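Local coordinates for protein 1,4-dihydroxy-2-naphthoyl-CoA hydrolase (Escherichia coli, PDB 4K49) that hydrolyses 1,4-dihydroxy-2-naphthoyl-CoA to 1,4-dihydroxy-2-naphthoate and free CoA in menaquinone biosynthesis, and also cleaves many other acyl-CoA thioesters, at residues 51-56 with 91-96; 87-92 with 125-130. One frame throughout, in Å; residues are numbered along the deposited sequence.

Contact 1. Residues 51-56 with 91-96. With HFQ (2,4-dihydroxyphenacyl coenzyme A), chain E.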
loop_
_atom_site.group_PDB
_atom_site.type_symbol
_atom_site.label_atom_id
_atom_site.label_comp_id
_atom_site.label_asym_id
_atom_site.label_seq_id
_atom_site.Cartn_x
_atom_site.Cartn_y
_atom_site.Cartn_z
ATOM N N GLY A 51 12.156 -8.935 -6.882
ATOM C CA GLY A 51 13.244 -8.519 -6.010
ATOM C C GLY A 51 13.269 -7.061 -5.590
ATOM O O GLY A 51 14.197 -6.634 -4.903
ATOM N N LEU A 52 12.261 -6.289 -5.988
ATOM C CA LEU A 52 12.184 -4.889 -5.564
ATOM C C LEU A 52 11.311 -4.736 -4.331
ATOM O O LEU A 52 10.489 -5.597 -4.028
ATOM C CB LEU A 52 11.616 -4.010 -6.687
ATOM C CG LEU A 52 12.225 -4.173 -8.076
ATOM C CD1 LEU A 52 11.637 -3.130 -9.036
ATOM C CD2 LEU A 52 13.744 -4.076 -8.014
ATOM N N LEU A 53 11.493 -3.641 -3.609
ATOM C CA LEU A 53 10.519 -3.252 -2.604
ATOM C C LEU A 53 9.168 -3.085 -3.304
ATOM O O LEU A 53 9.055 -2.364 -4.296
ATOM C CB LEU A 53 10.959 -1.939 -1.947
ATOM C CG LEU A 53 9.962 -1.315 -0.975
ATOM C CD1 LEU A 53 9.695 -2.267 0.190
ATOM C CD2 LEU A 53 10.490 0.013 -0.480
ATOM N N HIS A 54 8.160 -3.784 -2.800
ATOM C CA HIS A 54 6.802 -3.748 -3.344
ATOM C C HIS A 54 6.284 -2.318 -3.239
ATOM O O HIS A 54 6.403 -1.677 -2.179
ATOM C CB HIS A 54 5.930 -4.689 -2.500
ATOM C CG HIS A 54 4.645 -5.117 -3.141
ATOM N ND1 HIS A 54 3.618 -4.239 -3.417
ATOM C CD2 HIS A 54 4.186 -6.349 -3.472
ATOM C CE1 HIS A 54 2.598 -4.906 -3.934
ATOM N NE2 HIS A 54 2.915 -6.188 -3.975
ATOM N N GLY A 55 5.718 -1.808 -4.330
ATOM C CA GLY A 55 5.163 -0.463 -4.327
ATOM C C GLY A 55 4.113 -0.305 -3.246
ATOM O O GLY A 55 3.984 0.758 -2.625
ATOM N N GLY A 56 3.361 -1.375 -3.009
ATOM C CA GLY A 56 2.316 -1.361 -1.997
ATOM C C GLY A 56 2.905 -1.252 -0.608
ATOM O O GLY A 56 2.321 -0.645 0.296
ATOM N N ARG A 91 12.072 5.786 -7.275
ATOM C CA ARG A 91 13.282 4.965 -7.307
ATOM C C ARG A 91 13.039 3.660 -6.577
ATOM O O ARG A 91 12.381 3.633 -5.532
ATOM C CB ARG A 91 14.469 5.704 -6.682
ATOM C CG ARG A 91 15.740 4.854 -6.564
ATOM C CD ARG A 91 16.857 5.601 -5.831
ATOM N NE ARG A 91 17.307 6.762 -6.595
ATOM C CZ ARG A 91 18.226 6.711 -7.556
ATOM N NH1 ARG A 91 18.569 7.815 -8.202
ATOM N NH2 ARG A 91 18.800 5.557 -7.874
ATOM N N SER A 92 13.565 2.570 -7.124
ATOM C CA SER A 92 13.362 1.263 -6.527
ATOM C C SER A 92 14.340 1.054 -5.372
ATOM O O SER A 92 15.367 1.736 -5.279
ATOM C CB SER A 92 13.543 0.169 -7.586
ATOM O OG SER A 92 14.876 0.160 -8.067
ATOM N N ALA A 93 14.017 0.122 -4.478
ATOM C CA ALA A 93 14.948 -0.298 -3.426
ATOM C C ALA A 93 14.987 -1.822 -3.409
ATOM O O ALA A 93 14.008 -2.467 -3.788
ATOM C CB ALA A 93 14.521 0.259 -2.070
ATOM N N ARG A 94 16.107 -2.399 -2.981
ATOM C CA ARG A 94 16.301 -3.847 -3.070
ATOM C C ARG A 94 16.734 -4.476 -1.749
ATOM O O ARG A 94 16.602 -5.688 -1.566
ATOM C CB ARG A 94 17.349 -4.181 -4.137
ATOM C CG ARG A 94 16.935 -3.933 -5.590
ATOM C CD ARG A 94 18.156 -4.027 -6.518
ATOM N NE ARG A 94 17.795 -4.083 -7.935
ATOM C CZ ARG A 94 17.496 -3.020 -8.675
ATOM N NH1 ARG A 94 17.503 -1.806 -8.134
ATOM N NH2 ARG A 94 17.179 -3.167 -9.954
ATOM N N GLU A 95 17.255 -3.661 -0.837
ATOM C CA GLU A 95 17.784 -4.177 0.432
ATOM C C GLU A 95 17.797 -3.100 1.505
ATOM O O GLU A 95 17.520 -1.937 1.228
ATOM C CB GLU A 95 19.217 -4.694 0.247
ATOM C CG GLU A 95 20.205 -3.612 -0.166
ATOM C CD GLU A 95 21.631 -4.125 -0.265
ATOM O OE1 GLU A 95 22.019 -4.986 0.556
ATOM O OE2 GLU A 95 22.368 -3.660 -1.161
ATOM N N GLY A 96 18.145 -3.481 2.729
ATOM C CA GLY A 96 18.284 -2.511 3.804
ATOM C C GLY A 96 16.945 -2.075 4.359
ATOM O O GLY A 96 15.990 -2.860 4.411
HETATM C CB HFQ E . 5.521 -2.583 -8.703
HETATM N N1A HFQ E . 15.559 -2.911 -17.042
HETATM O O1A HFQ E . 16.316 6.724 -16.352
HETATM P P1A HFQ E . 15.294 6.133 -15.339
HETATM C C1B HFQ E . 5.204 -3.740 -7.705
HETATM O O1B HFQ E . 5.243 -3.516 -6.453
HETATM C C1D HFQ E . 16.463 1.181 -14.360
HETATM S S1P HFQ E . 7.267 -2.309 -9.006
HETATM C C2A HFQ E . 15.722 -2.782 -15.715
HETATM O O2A HFQ E . 15.034 7.133 -14.201
HETATM P P2A HFQ E . 12.735 6.739 -16.039
HETATM C C2B HFQ E . 4.879 -5.114 -8.151
HETATM O O2B HFQ E . 3.842 -9.011 -9.182
HETATM C C2D HFQ E . 17.604 1.949 -14.634
HETATM O O2D HFQ E . 18.806 1.179 -14.587
HETATM C C2P HFQ E . 7.974 -1.538 -7.569
HETATM N N3A HFQ E . 15.964 -1.579 -15.162
HETATM O O3A HFQ E . 13.987 5.770 -16.072
HETATM C C3B HFQ E . 4.117 -5.893 -7.283
HETATM O O3B HFQ E . 6.042 -4.888 -10.259
HETATM C C3D HFQ E . 17.627 3.035 -13.702
HETATM O O3D HFQ E . 18.633 2.830 -12.682
HETATM P P3D HFQ E . 19.726 4.019 -12.365
HETATM C C3P HFQ E . 7.596 -0.112 -7.344
HETATM C C4A HFQ E . 16.044 -0.475 -15.941
HETATM O O4A HFQ E . 13.132 8.039 -16.582
HETATM C C4B HFQ E . 3.784 -7.174 -7.621
HETATM C C4D HFQ E . 16.314 3.119 -13.125
HETATM O O4D HFQ E . 15.528 2.081 -13.778
HETATM N N4P HFQ E . 7.985 0.721 -8.366
HETATM C C5A HFQ E . 15.880 -0.567 -17.320
HETATM O O5A HFQ E . 11.644 6.088 -16.919
HETATM C C5B HFQ E . 4.199 -7.709 -8.849
HETATM C C5D HFQ E . 15.748 4.435 -13.453
HETATM O O5D HFQ E . 15.877 4.789 -14.774
HETATM C C5P HFQ E . 9.362 1.011 -8.540
HETATM O O5P HFQ E . 10.242 0.531 -7.736
HETATM C C6A HFQ E . 15.629 -1.847 -17.872
HETATM N N6A HFQ E . 15.450 -2.020 -19.292
HETATM O O6A HFQ E . 12.180 6.848 -14.580
HETATM C C6B HFQ E . 4.962 -6.930 -9.727
HETATM C C6P HFQ E . 9.818 1.925 -9.651
HETATM N N7A HFQ E . 16.014 0.705 -17.827
HETATM O O7A HFQ E . 20.074 4.815 -13.731
HETATM C C7B HFQ E . 5.304 -5.646 -9.377
HETATM C C7P HFQ E . 10.829 2.990 -9.194
HETATM C C8A HFQ E . 16.255 1.557 -16.810
HETATM O O8A HFQ E . 19.173 4.934 -11.381
HETATM N N8P HFQ E . 10.913 4.147 -10.086
HETATM N N9A HFQ E . 16.266 0.842 -15.664
HETATM O O9A HFQ E . 21.007 3.392 -11.799
HETATM C C9P HFQ E . 11.797 4.068 -11.264
HETATM O O9P HFQ E . 12.429 3.088 -11.445
HETATM C CAP HFQ E . 11.842 5.268 -12.200
HETATM O OAP HFQ E . 11.285 6.363 -11.545
HETATM C CBP HFQ E . 10.988 5.026 -13.463
HETATM C CCP HFQ E . 10.955 6.262 -14.273
HETATM C CDP HFQ E . 11.539 3.856 -14.297
HETATM C CEP HFQ E . 9.621 4.675 -13.038
HETATM O O HOH W 1 10.897 -0.509 -5.355
#

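Contact 2. Residues 87-92 with 125-130. With HFQ (2,4-dihydroxyphenacyl coenzyme A), chain E.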
loop_
_atom_site.group_PDB
_atom_site.type_symbol
_atom_site.label_atom_id
_atom_site.label_comp_id
_atom_site.label_asym_id
_atom_site.label_seq_id
_atom_site.Cartn_x
_atom_site.Cartn_y
_atom_site.Cartn_z
ATOM N N ALA A 87 0.749 7.956 -4.428
ATOM C CA ALA A 87 2.198 7.875 -4.331
ATOM C C ALA A 87 2.837 7.769 -5.697
ATOM O O ALA A 87 2.252 7.207 -6.634
ATOM C CB ALA A 87 2.610 6.684 -3.472
ATOM N N ASN A 88 4.042 8.314 -5.808
ATOM C CA ASN A 88 4.843 8.123 -6.996
ATOM C C ASN A 88 6.049 7.290 -6.598
ATOM O O ASN A 88 6.736 7.611 -5.615
ATOM C CB ASN A 88 5.300 9.466 -7.562
ATOM C CG ASN A 88 5.871 9.335 -8.949
ATOM O OD1 ASN A 88 6.969 8.790 -9.133
ATOM N ND2 ASN A 88 5.124 9.812 -9.947
ATOM N N HIS A 89 6.296 6.218 -7.341
ATOM C CA HIS A 89 7.461 5.377 -7.104
ATOM C C HIS A 89 8.626 5.891 -7.952
ATOM O O HIS A 89 8.750 5.538 -9.128
ATOM C CB HIS A 89 7.136 3.906 -7.429
ATOM C CG HIS A 89 5.938 3.368 -6.694
ATOM N ND1 HIS A 89 5.862 3.334 -5.317
ATOM C CD2 HIS A 89 4.778 2.831 -7.148
ATOM C CE1 HIS A 89 4.702 2.811 -4.952
ATOM N NE2 HIS A 89 4.027 2.489 -6.045
ATOM N N VAL A 90 9.465 6.743 -7.362
ATOM C CA VAL A 90 10.494 7.442 -8.133
ATOM C C VAL A 90 11.808 6.663 -8.239
ATOM O O VAL A 90 12.578 6.869 -9.172
ATOM C CB VAL A 90 10.774 8.874 -7.592
ATOM C CG1 VAL A 90 9.490 9.674 -7.484
ATOM C CG2 VAL A 90 11.420 8.806 -6.254
ATOM N N ARG A 91 12.072 5.786 -7.275
ATOM C CA ARG A 91 13.282 4.965 -7.307
ATOM C C ARG A 91 13.039 3.660 -6.577
ATOM O O ARG A 91 12.381 3.633 -5.532
ATOM C CB ARG A 91 14.469 5.704 -6.682
ATOM C CG ARG A 91 15.740 4.854 -6.564
ATOM C CD ARG A 91 16.857 5.601 -5.831
ATOM N NE ARG A 91 17.307 6.762 -6.595
ATOM C CZ ARG A 91 18.226 6.711 -7.556
ATOM N NH1 ARG A 91 18.569 7.815 -8.202
ATOM N NH2 ARG A 91 18.800 5.557 -7.874
ATOM N N SER A 92 13.565 2.570 -7.124
ATOM C CA SER A 92 13.362 1.263 -6.527
ATOM C C SER A 92 14.340 1.054 -5.372
ATOM O O SER A 92 15.367 1.736 -5.279
ATOM C CB SER A 92 13.543 0.169 -7.586
ATOM O OG SER A 92 14.876 0.160 -8.067
ATOM N N LEU A 125 15.471 9.827 -2.566
ATOM C CA LEU A 125 14.016 9.721 -2.553
ATOM C C LEU A 125 13.564 8.500 -3.360
ATOM O O LEU A 125 13.995 8.303 -4.497
ATOM C CB LEU A 125 13.403 11.004 -3.109
ATOM C CG LEU A 125 11.880 11.048 -3.104
ATOM C CD1 LEU A 125 11.333 11.076 -1.675
ATOM C CD2 LEU A 125 11.414 12.244 -3.900
ATOM N N CYS A 126 12.728 7.661 -2.750
ATOM C CA CYS A 126 12.228 6.460 -3.423
ATOM C C CYS A 126 10.720 6.490 -3.668
ATOM O O CYS A 126 10.226 5.923 -4.650
ATOM C CB CYS A 126 12.616 5.206 -2.639
ATOM S SG CYS A 126 14.385 4.819 -2.759
ATOM N N CYS A 127 9.997 7.137 -2.761
ATOM C CA CYS A 127 8.548 7.237 -2.876
ATOM C C CYS A 127 8.109 8.573 -2.322
ATOM O O CYS A 127 8.515 8.966 -1.221
ATOM C CB CYS A 127 7.854 6.101 -2.111
ATOM S SG CYS A 127 6.036 6.059 -2.314
ATOM N N SER A 128 7.296 9.278 -3.101
ATOM C CA SER A 128 6.664 10.508 -2.638
ATOM C C SER A 128 5.164 10.249 -2.585
ATOM O O SER A 128 4.558 9.878 -3.598
ATOM C CB SER A 128 6.968 11.646 -3.601
ATOM O OG SER A 128 6.327 12.850 -3.205
ATOM N N SER A 129 4.574 10.436 -1.405
ATOM C CA SER A 129 3.178 10.065 -1.164
ATOM C C SER A 129 2.398 11.181 -0.489
ATOM O O SER A 129 2.948 11.963 0.294
ATOM C CB SER A 129 3.119 8.813 -0.283
ATOM O OG SER A 129 1.779 8.461 0.010
ATOM N N ARG A 130 1.101 11.233 -0.773
ATOM C CA ARG A 130 0.204 12.183 -0.125
ATOM C C ARG A 130 -1.013 11.422 0.386
ATOM O O ARG A 130 -1.563 10.577 -0.324
ATOM C CB ARG A 130 -0.201 13.266 -1.134
ATOM C CG ARG A 130 -0.983 14.430 -0.576
ATOM C CD ARG A 130 -1.124 15.509 -1.667
ATOM N NE ARG A 130 -1.911 15.040 -2.807
ATOM C CZ ARG A 130 -1.457 14.899 -4.049
ATOM N NH1 ARG A 130 -2.269 14.472 -4.999
ATOM N NH2 ARG A 130 -0.195 15.169 -4.342
HETATM C CB HFQ E . 5.521 -2.583 -8.703
HETATM N N1A HFQ E . 15.559 -2.911 -17.042
HETATM O O1A HFQ E . 16.316 6.724 -16.352
HETATM P P1A HFQ E . 15.294 6.133 -15.339
HETATM C C1B HFQ E . 5.204 -3.740 -7.705
HETATM O O1B HFQ E . 5.243 -3.516 -6.453
HETATM C C1D HFQ E . 16.463 1.181 -14.360
HETATM S S1P HFQ E . 7.267 -2.309 -9.006
HETATM C C2A HFQ E . 15.722 -2.782 -15.715
HETATM O O2A HFQ E . 15.034 7.133 -14.201
HETATM P P2A HFQ E . 12.735 6.739 -16.039
HETATM C C2B HFQ E . 4.879 -5.114 -8.151
HETATM O O2B HFQ E . 3.842 -9.011 -9.182
HETATM C C2D HFQ E . 17.604 1.949 -14.634
HETATM O O2D HFQ E . 18.806 1.179 -14.587
HETATM C C2P HFQ E . 7.974 -1.538 -7.569
HETATM N N3A HFQ E . 15.964 -1.579 -15.162
HETATM O O3A HFQ E . 13.987 5.770 -16.072
HETATM C C3B HFQ E . 4.117 -5.893 -7.283
HETATM O O3B HFQ E . 6.042 -4.888 -10.259
HETATM C C3D HFQ E . 17.627 3.035 -13.702
HETATM O O3D HFQ E . 18.633 2.830 -12.682
HETATM P P3D HFQ E . 19.726 4.019 -12.365
HETATM C C3P HFQ E . 7.596 -0.112 -7.344
HETATM C C4A HFQ E . 16.044 -0.475 -15.941
HETATM O O4A HFQ E . 13.132 8.039 -16.582
HETATM C C4B HFQ E . 3.784 -7.174 -7.621
HETATM C C4D HFQ E . 16.314 3.119 -13.125
HETATM O O4D HFQ E . 15.528 2.081 -13.778
HETATM N N4P HFQ E . 7.985 0.721 -8.366
HETATM C C5A HFQ E . 15.880 -0.567 -17.320
HETATM O O5A HFQ E . 11.644 6.088 -16.919
HETATM C C5B HFQ E . 4.199 -7.709 -8.849
HETATM C C5D HFQ E . 15.748 4.435 -13.453
HETATM O O5D HFQ E . 15.877 4.789 -14.774
HETATM C C5P HFQ E . 9.362 1.011 -8.540
HETATM O O5P HFQ E . 10.242 0.531 -7.736
HETATM C C6A HFQ E . 15.629 -1.847 -17.872
HETATM N N6A HFQ E . 15.450 -2.020 -19.292
HETATM O O6A HFQ E . 12.180 6.848 -14.580
HETATM C C6B HFQ E . 4.962 -6.930 -9.727
HETATM C C6P HFQ E . 9.818 1.925 -9.651
HETATM N N7A HFQ E . 16.014 0.705 -17.827
HETATM O O7A HFQ E . 20.074 4.815 -13.731
HETATM C C7B HFQ E . 5.304 -5.646 -9.377
HETATM C C7P HFQ E . 10.829 2.990 -9.194
HETATM C C8A HFQ E . 16.255 1.557 -16.810
HETATM O O8A HFQ E . 19.173 4.934 -11.381
HETATM N N8P HFQ E . 10.913 4.147 -10.086
HETATM N N9A HFQ E . 16.266 0.842 -15.664
HETATM O O9A HFQ E . 21.007 3.392 -11.799
HETATM C C9P HFQ E . 11.797 4.068 -11.264
HETATM O O9P HFQ E . 12.429 3.088 -11.445
HETATM C CAP HFQ E . 11.842 5.268 -12.200
HETATM O OAP HFQ E . 11.285 6.363 -11.545
HETATM C CBP HFQ E . 10.988 5.026 -13.463
HETATM C CCP HFQ E . 10.955 6.262 -14.273
HETATM C CDP HFQ E . 11.539 3.856 -14.297
HETATM C CEP HFQ E . 9.621 4.675 -13.038
HETATM O O HOH W 2 8.645 3.439 -4.297
HETATM O O HOH W 3 15.868 9.266 -6.176
#

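Contact 1. Residues 51-56 with 91-96
L53 and A93 make the tight part of this contact, where the turn leading into the central helix of the hotdog fold meets the loop after strand 80-89. The backbone N of L53 donates to A93 O at 2.8 Å in a nearly straight bond (163°). Their CB atoms pack together, and V98 of strand 97-104 touches both side chains. On the looser outer side L52 and the exposed R94 lie side by side, and CD2 of L52 sits over the centre of the guanidinium, 4.0 Å from R94 CZ.

The turn also serves the phenacyl end of the ligand, whose ketone probably stands in for a substrate's thioester carbonyl. G55 N donates to HFQ O1B at 2.8 Å, as expected of an oxyanion-hole N-H in this family. HFQ C3B of the dihydroxyphenyl group lies over one face of the H54 ring, toward its rim, 3.5 Å from H54 NE2. H54 is the N-cap: with CG anti to the backbone N (chi1 -162°), the ring is turned so that ND1 accepts from G56 N in its plane, and NE2 bonds S64 OG of the second subunit. An alanine here would probably leave G56 N without its cap and that serine without its mate, and open a gap beside the ligand's ring. Between the segments sits a water hydrogen-bonded to L53 O (2.8 Å) and HFQ O5P (2.7 Å).

Contact 2. Residues 87-92 with 125-130
N88 and S128 are joined by two backbone hydrogen bonds, N88 N to S128 O at 2.8 Å and S128 N to N88 O at 3.1 Å, the hydrogen-bonded pair of antiparallel strands 80-89 and 125-135 in the hotdog sheet. Further on, the regular pairing gives way. C126 O takes both V90 N (2.9 Å) and R91 N (3.2 Å), which reach it from the same face of its carbonyl plane, V90 N from well above that plane. C126 and C127 both face I118 on the neighbouring strand, a classic beta bulge.

H89 O accepts from HFQ N8P at 2.7 Å and V90 O from HFQ OAP at 2.7 Å. H89 NE2 bonds E63 of the second subunit, the inferred nucleophile or proton acceptor. Two waters extend the polar network: one joins H89 ND1 to C126 O, the other lies in the plane of the R91 guanidinium, accepting from NE and donating to L125 O.

The ligand's C3P lies over one face of the H89 ring. R91 CG is anti to the backbone N (chi1 175°), which lays its aliphatic chain along C126, with CD 4.0 Å from C126 SG. V90 CG2 packs on L125 CG. Beside the helix, A87 CB rests 3.7 Å from C127 SG, and V59 and S58 of helix 55-72 touch these two side chains.

With the N-H groups of V90 and R91 turned to C126, the carbonyls of H89 and V90 accept from the N8P amide and the OAP hydroxyl of the pantetheine arm, bonds that do not involve the acyl group, which is consistent with the wide range of acyl-CoA thioesters accepted.

The two contacts lie 11 Å apart, centre to centre, on the same side of the chain's centre, and share R91 and S92. Along the chain, 51-56 comes first and opens helix 55-72; strand 80-89 follows and ends within 87-92, whose last residues begin 91-96, and 125-130 comes last. Contact 2 thus belongs to the sheet, while contact 1 joins the start of the helix to the loop beyond that strand. They touch where G55 O meets H89 CE1 at 3.2 Å. Both hold the same HFQ, contact 1 near its phenacyl ketone and inner amide, contact 2 mainly farther out along its pantetheine arm, and both meet the second subunit, so the pocket lies at the dimer interface.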